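Local coordinates for protein pyruvate kinase (Cryptosporidium parvum, PDB 4DRS) that probably catalyses the last step of glycolysis, the transfer of phosphate from phosphoenolpyruvate to ADP that yields pyruvate and ATP, at residues N76-D81 with G112-T117; L235-N240 with R294-M299. All blocks are in the same frame, centred on the assembly; numbering follows the deposited sequence.

Contact 1: N76-D81 with G112-T117; sequences NFSHGD and GPEIRT. With ACT (acetate ion), chain H; ACT (acetate ion), chain G.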
loop_
_atom_site.group_PDB
_atom_site.type_symbol
_atom_site.label_atom_id
_atom_site.label_comp_id
_atom_site.label_asym_id
_atom_site.label_seq_id
_atom_site.Cartn_x
_atom_site.Cartn_y
_atom_site.Cartn_z
ATOM N N ASN A 76 31.634 -31.571 -12.889
ATOM C CA ASN A 76 30.677 -32.215 -13.772
ATOM C C ASN A 76 31.076 -33.664 -14.032
ATOM O O ASN A 76 31.995 -33.932 -14.803
ATOM C CB ASN A 76 30.569 -31.445 -15.089
ATOM C CG ASN A 76 29.394 -31.898 -15.936
ATOM O OD1 ASN A 76 28.796 -32.945 -15.683
ATOM N ND2 ASN A 76 29.063 -31.110 -16.954
ATOM N N PHE A 77 30.376 -34.598 -13.396
ATOM C CA PHE A 77 30.710 -36.022 -13.530
ATOM C C PHE A 77 30.192 -36.659 -14.826
ATOM O O PHE A 77 30.228 -37.879 -14.990
ATOM C CB PHE A 77 30.295 -36.807 -12.277
ATOM C CG PHE A 77 31.376 -36.882 -11.219
ATOM C CD1 PHE A 77 31.788 -38.113 -10.717
ATOM C CD2 PHE A 77 31.989 -35.726 -10.733
ATOM C CE1 PHE A 77 32.781 -38.192 -9.748
ATOM C CE2 PHE A 77 32.988 -35.798 -9.770
ATOM C CZ PHE A 77 33.383 -37.031 -9.273
ATOM N N SER A 78 29.729 -35.822 -15.750
ATOM C CA SER A 78 29.512 -36.247 -17.129
ATOM C C SER A 78 30.853 -36.382 -17.854
ATOM O O SER A 78 30.940 -37.043 -18.890
ATOM C CB SER A 78 28.616 -35.254 -17.871
ATOM O OG SER A 78 27.269 -35.373 -17.458
ATOM N N HIS A 79 31.891 -35.756 -17.297
ATOM C CA HIS A 79 33.219 -35.726 -17.913
ATOM C C HIS A 79 34.284 -36.195 -16.967
ATOM O O HIS A 79 34.060 -36.273 -15.759
ATOM C CB HIS A 79 33.544 -34.320 -18.415
ATOM C CG HIS A 79 32.473 -33.726 -19.301
ATOM N ND1 HIS A 79 32.120 -34.274 -20.479
ATOM C CD2 HIS A 79 31.670 -32.598 -19.136
ATOM C CE1 HIS A 79 31.142 -33.537 -21.039
ATOM N NE2 HIS A 79 30.869 -32.512 -20.218
ATOM N N GLY A 80 35.452 -36.520 -17.518
ATOM C CA GLY A 80 36.609 -36.957 -16.732
ATOM C C GLY A 80 36.503 -38.373 -16.191
ATOM O O GLY A 80 35.507 -39.067 -16.414
ATOM N N ASP A 81 37.545 -38.798 -15.482
ATOM C CA ASP A 81 37.575 -40.103 -14.825
ATOM C C ASP A 81 37.882 -39.936 -13.338
ATOM O O ASP A 81 38.017 -38.810 -12.854
ATOM C CB ASP A 81 38.602 -41.030 -15.492
ATOM C CG ASP A 81 40.029 -40.516 -15.371
ATOM O OD1 ASP A 81 40.318 -39.413 -15.885
ATOM O OD2 ASP A 81 40.866 -41.229 -14.773
ATOM N N GLY A 112 23.824 -38.616 -14.413
ATOM C CA GLY A 112 22.398 -38.828 -14.607
ATOM C C GLY A 112 22.044 -39.630 -15.854
ATOM O O GLY A 112 22.923 -40.212 -16.499
ATOM N N PRO A 113 20.747 -39.663 -16.206
ATOM C CA PRO A 113 20.268 -40.489 -17.312
ATOM C C PRO A 113 20.505 -39.846 -18.678
ATOM O O PRO A 113 19.548 -39.502 -19.374
ATOM C CB PRO A 113 18.770 -40.612 -17.024
ATOM C CG PRO A 113 18.423 -39.353 -16.307
ATOM C CD PRO A 113 19.651 -38.927 -15.546
ATOM N N GLU A 114 21.771 -39.694 -19.059
ATOM C CA GLU A 114 22.116 -39.114 -20.353
ATOM C C GLU A 114 22.527 -40.172 -21.374
ATOM O O GLU A 114 22.988 -41.253 -21.013
ATOM C CB GLU A 114 23.207 -38.043 -20.205
ATOM C CG GLU A 114 24.537 -38.537 -19.656
ATOM C CD GLU A 114 25.627 -37.474 -19.679
ATOM O OE1 GLU A 114 25.368 -36.313 -19.290
ATOM O OE2 GLU A 114 26.759 -37.805 -20.084
ATOM N N ILE A 115 22.335 -39.848 -22.649
ATOM C CA ILE A 115 22.771 -40.700 -23.750
ATOM C C ILE A 115 23.904 -39.996 -24.489
ATOM O O ILE A 115 23.764 -38.841 -24.903
ATOM C CB ILE A 115 21.620 -41.005 -24.740
ATOM C CG1 ILE A 115 20.389 -41.540 -23.998
ATOM C CG2 ILE A 115 22.078 -41.997 -25.803
ATOM C CD1 ILE A 115 19.088 -41.372 -24.759
ATOM N N ARG A 116 25.027 -40.689 -24.643
ATOM C CA ARG A 116 26.163 -40.126 -25.366
ATOM C C ARG A 116 26.625 -41.024 -26.510
ATOM O O ARG A 116 26.368 -42.233 -26.508
ATOM C CB ARG A 116 27.322 -39.804 -24.409
ATOM C CG ARG A 116 27.055 -38.610 -23.501
ATOM C CD ARG A 116 28.342 -37.968 -23.004
ATOM N NE ARG A 116 28.089 -36.832 -22.113
ATOM C CZ ARG A 116 27.860 -35.582 -22.514
ATOM N NH1 ARG A 116 27.843 -35.274 -23.805
ATOM N NH2 ARG A 116 27.644 -34.630 -21.616
ATOM N N THR A 117 27.286 -40.417 -27.492
ATOM C CA THR A 117 27.878 -41.160 -28.605
ATOM C C THR A 117 29.247 -41.716 -28.204
ATOM O O THR A 117 29.802 -41.327 -27.175
ATOM C CB THR A 117 28.001 -40.296 -29.881
ATOM O OG1 THR A 117 28.692 -39.078 -29.578
ATOM C CG2 THR A 117 26.628 -39.963 -30.438
HETATM C C ACT H . 35.155 -36.190 -21.236
HETATM O O ACT H . 34.471 -37.185 -20.910
HETATM O OXT ACT H . 34.701 -35.283 -21.968
HETATM C CH3 ACT H . 36.563 -36.082 -20.730
HETATM C C ACT G . 30.078 -27.953 -18.231
HETATM O O ACT G . 28.941 -28.416 -18.005
HETATM O OXT ACT G . 30.237 -26.766 -18.567
HETATM C CH3 ACT G . 31.293 -28.829 -18.098
#
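S78 OG donates to E114 OE1 at 2.8 Å, meeting the carboxylate from above, 44° out of its plane. E114 reaches across because its CG lies between backbone N and carbonyl carbon (chi1 62°), with the chain extended beyond. Its other oxygen, OE2, is paired with R116 NE at 2.6 Å, a salt bridge whose hydrogen bond is weak. R116 is extended from CG to NE, which brings NE to that oxygen. One carboxylate thus links the serine and the arginine.

The guanidinium of R116 then lies with S78 CB at its edge and H79 CE1 over one face, 3.7 Å from NH2. The two side chains cross at about a right angle with their planes 40° apart, so this is not a flat stack. S78 CB also sits over the centre of the imidazole. N76 OD1 accepts S78 N at 3.0 Å in an Asx turn, within a type I turn from N76 to H79. N76, H79 and R116 belong to the ADP site, empty of nucleotide here; acetate ions, probably from the crystallisation liquor, make weak bonds to N76 ND2 and H79 ND1.

Segment 76-81 joins barrel strand 72-76 to helix 82-97, while 112-117 leads from strand 105-109 into the inserted beta domain.

Contact 2: L235-N240 with R294-M299; sequences LSFVQN and RGDLGM
The backbone oxygen of D296, whose carboxylate rests against the ring of F237, accepts M299 N at 2.8 Å, a bond between residues three apart at the short, weakly bonded helix near 297-300. Both segments lie at the C-terminal ends of strands in the eight-stranded TIM barrel: 235-240 begins on the last residue of strand 232-235 and runs on toward helix 241-252, and the other segment, R294 to M299, comes directly after strand 289-293.

The contact is small, burying 98 Å² in all, and it rests on one aromatic side chain. F237 CE1 approaches D296 OD2 to 3.4 Å, and ring and carboxylate planes stand 56° apart. The oxygen comes at the ring obliquely; this is a packing contact, with no hydrogen bond across the segments. The far end of the ring, CZ, meets G295 CA at 4.2 Å. The CG of F237 is anti to the carbonyl carbon (chi1 -74°), which carries the ring out to the other loop although its CB is not aimed there.

E272, just past strand 266-271, ties the two segments together: its OE2 accepts F237 N, and its backbone is hydrogen-bonded to that of D296. N202 of strand 201-202, in the inserted beta domain, touches the side chains of D296 and M299. Next to F237, the S236 hydroxyl is held by T110 O and K270 NZ. At the ring itself, F237 CZ lies 3.9 Å from D296 OD2, farther than CE1, so the carboxylate oxygen sits nearer the CE1 corner.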
loop_
_atom_site.group_PDB
_atom_site.type_symbol
_atom_site.label_atom_id
_atom_site.label_comp_id
_atom_site.label_asym_id
_atom_site.label_seq_id
_atom_site.Cartn_x
_atom_site.Cartn_y
_atom_site.Cartn_z
ATOM N N LEU A 235 21.799 -33.074 -8.423
ATOM C CA LEU A 235 21.173 -34.268 -8.962
ATOM C C LEU A 235 20.551 -33.957 -10.327
ATOM O O LEU A 235 19.569 -33.209 -10.415
ATOM C CB LEU A 235 20.124 -34.767 -7.967
ATOM C CG LEU A 235 19.896 -36.258 -7.751
ATOM C CD1 LEU A 235 21.178 -36.962 -7.332
ATOM C CD2 LEU A 235 18.804 -36.450 -6.702
ATOM N N SER A 236 21.140 -34.509 -11.386
ATOM C CA SER A 236 20.685 -34.231 -12.757
ATOM C C SER A 236 19.349 -34.886 -13.106
ATOM O O SER A 236 19.089 -36.028 -12.723
ATOM C CB SER A 236 21.744 -34.651 -13.785
ATOM O OG SER A 236 22.917 -33.873 -13.661
ATOM N N PHE A 237 18.520 -34.149 -13.844
ATOM C CA PHE A 237 17.231 -34.637 -14.373
ATOM C C PHE A 237 16.265 -35.214 -13.335
ATOM O O PHE A 237 15.641 -36.244 -13.577
ATOM C CB PHE A 237 17.447 -35.663 -15.505
ATOM C CG PHE A 237 17.891 -35.054 -16.806
ATOM C CD1 PHE A 237 16.955 -34.658 -17.763
ATOM C CD2 PHE A 237 19.245 -34.882 -17.083
ATOM C CE1 PHE A 237 17.361 -34.094 -18.963
ATOM C CE2 PHE A 237 19.657 -34.321 -18.280
ATOM C CZ PHE A 237 18.713 -33.921 -19.222
ATOM N N VAL A 238 16.141 -34.556 -12.187
ATOM C CA VAL A 238 15.145 -34.947 -11.187
ATOM C C VAL A 238 13.753 -34.714 -11.768
ATOM O O VAL A 238 13.516 -33.699 -12.426
ATOM C CB VAL A 238 15.332 -34.175 -9.865
ATOM C CG1 VAL A 238 14.213 -34.481 -8.879
ATOM C CG2 VAL A 238 16.679 -34.526 -9.250
ATOM N N GLN A 239 12.845 -35.658 -11.536
ATOM C CA GLN A 239 11.516 -35.616 -12.151
ATOM C C GLN A 239 10.361 -35.694 -11.154
ATOM O O GLN A 239 9.228 -35.343 -11.490
ATOM C CB GLN A 239 11.392 -36.715 -13.202
ATOM C CG GLN A 239 12.321 -36.508 -14.389
ATOM C CD GLN A 239 12.220 -37.599 -15.441
ATOM O OE1 GLN A 239 12.619 -37.394 -16.590
ATOM N NE2 GLN A 239 11.694 -38.763 -15.059
ATOM N N ASN A 240 10.653 -36.156 -9.938
ATOM C CA ASN A 240 9.669 -36.207 -8.853
ATOM C C ASN A 240 10.353 -36.350 -7.501
ATOM O O ASN A 240 11.548 -36.636 -7.438
ATOM C CB ASN A 240 8.671 -37.346 -9.074
ATOM C CG ASN A 240 9.336 -38.612 -9.570
ATOM O OD1 ASN A 240 10.166 -39.204 -8.880
ATOM N ND2 ASN A 240 8.986 -39.025 -10.782
ATOM N N ARG A 294 19.744 -25.919 -18.398
ATOM C CA ARG A 294 19.356 -26.070 -19.805
ATOM C C ARG A 294 18.639 -27.398 -20.094
ATOM O O ARG A 294 17.484 -27.400 -20.532
ATOM C CB ARG A 294 20.590 -25.889 -20.704
ATOM C CG ARG A 294 20.305 -25.309 -22.083
ATOM C CD ARG A 294 21.311 -24.219 -22.449
ATOM N NE ARG A 294 21.063 -23.646 -23.778
ATOM C CZ ARG A 294 21.584 -22.506 -24.229
ATOM N NH1 ARG A 294 22.391 -21.779 -23.468
ATOM N NH2 ARG A 294 21.293 -22.089 -25.451
ATOM N N GLY A 295 19.323 -28.512 -19.837
ATOM C CA GLY A 295 18.765 -29.852 -20.038
ATOM C C GLY A 295 18.012 -30.048 -21.344
ATOM O O GLY A 295 18.471 -29.629 -22.407
ATOM N N ASP A 296 16.847 -30.684 -21.249
ATOM C CA ASP A 296 16.003 -30.975 -22.406
ATOM C C ASP A 296 14.840 -30.000 -22.567
ATOM O O ASP A 296 14.173 -30.001 -23.605
ATOM C CB ASP A 296 15.445 -32.399 -22.315
ATOM C CG ASP A 296 16.484 -33.455 -22.621
ATOM O OD1 ASP A 296 17.470 -33.144 -23.328
ATOM O OD2 ASP A 296 16.308 -34.605 -22.160
ATOM N N LEU A 297 14.603 -29.181 -21.543
ATOM C CA LEU A 297 13.445 -28.282 -21.487
ATOM C C LEU A 297 13.177 -27.539 -22.799
ATOM O O LEU A 297 12.031 -27.476 -23.258
ATOM C CB LEU A 297 13.591 -27.291 -20.324
ATOM C CG LEU A 297 12.363 -26.459 -19.935
ATOM C CD1 LEU A 297 11.155 -27.341 -19.642
ATOM C CD2 LEU A 297 12.683 -25.562 -18.748
ATOM N N GLY A 298 14.240 -27.007 -23.405
ATOM C CA GLY A 298 14.146 -26.259 -24.660
ATOM C C GLY A 298 13.678 -27.051 -25.870
ATOM O O GLY A 298 13.585 -26.507 -26.972
ATOM N N MET A 299 13.380 -28.332 -25.662
ATOM C CA MET A 299 12.932 -29.221 -26.731
ATOM C C MET A 299 11.543 -29.800 -26.467
ATOM O O MET A 299 10.962 -30.448 -27.340
ATOM C CB MET A 299 13.921 -30.371 -26.901
ATOM C CG MET A 299 15.210 -30.019 -27.622
ATOM S SD MET A 299 16.445 -31.323 -27.435
ATOM C CE MET A 299 15.443 -32.790 -27.692
#

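Along the chain contact 1 is complete before contact 2 begins, and their centres lie 14 Å apart at the C-terminal end of one TIM barrel. Contact 1 pairs the loops after the adjacent strands 72-76 and 105-109; contact 2 pairs the segments at the ends of 232-235 and 289-293, with strand 266-271 between them. The two meet directly through P113, whose CG packs on F237 CB at 3.9 Å and whose CD lies 4.1 Å from S236 O. The loop that leads into the inserted beta domain therefore rests on the next barrel loop. F237 is near the ADP site but not against it, its side chain about 9 Å from that of R116 and about 10 Å from that of N76.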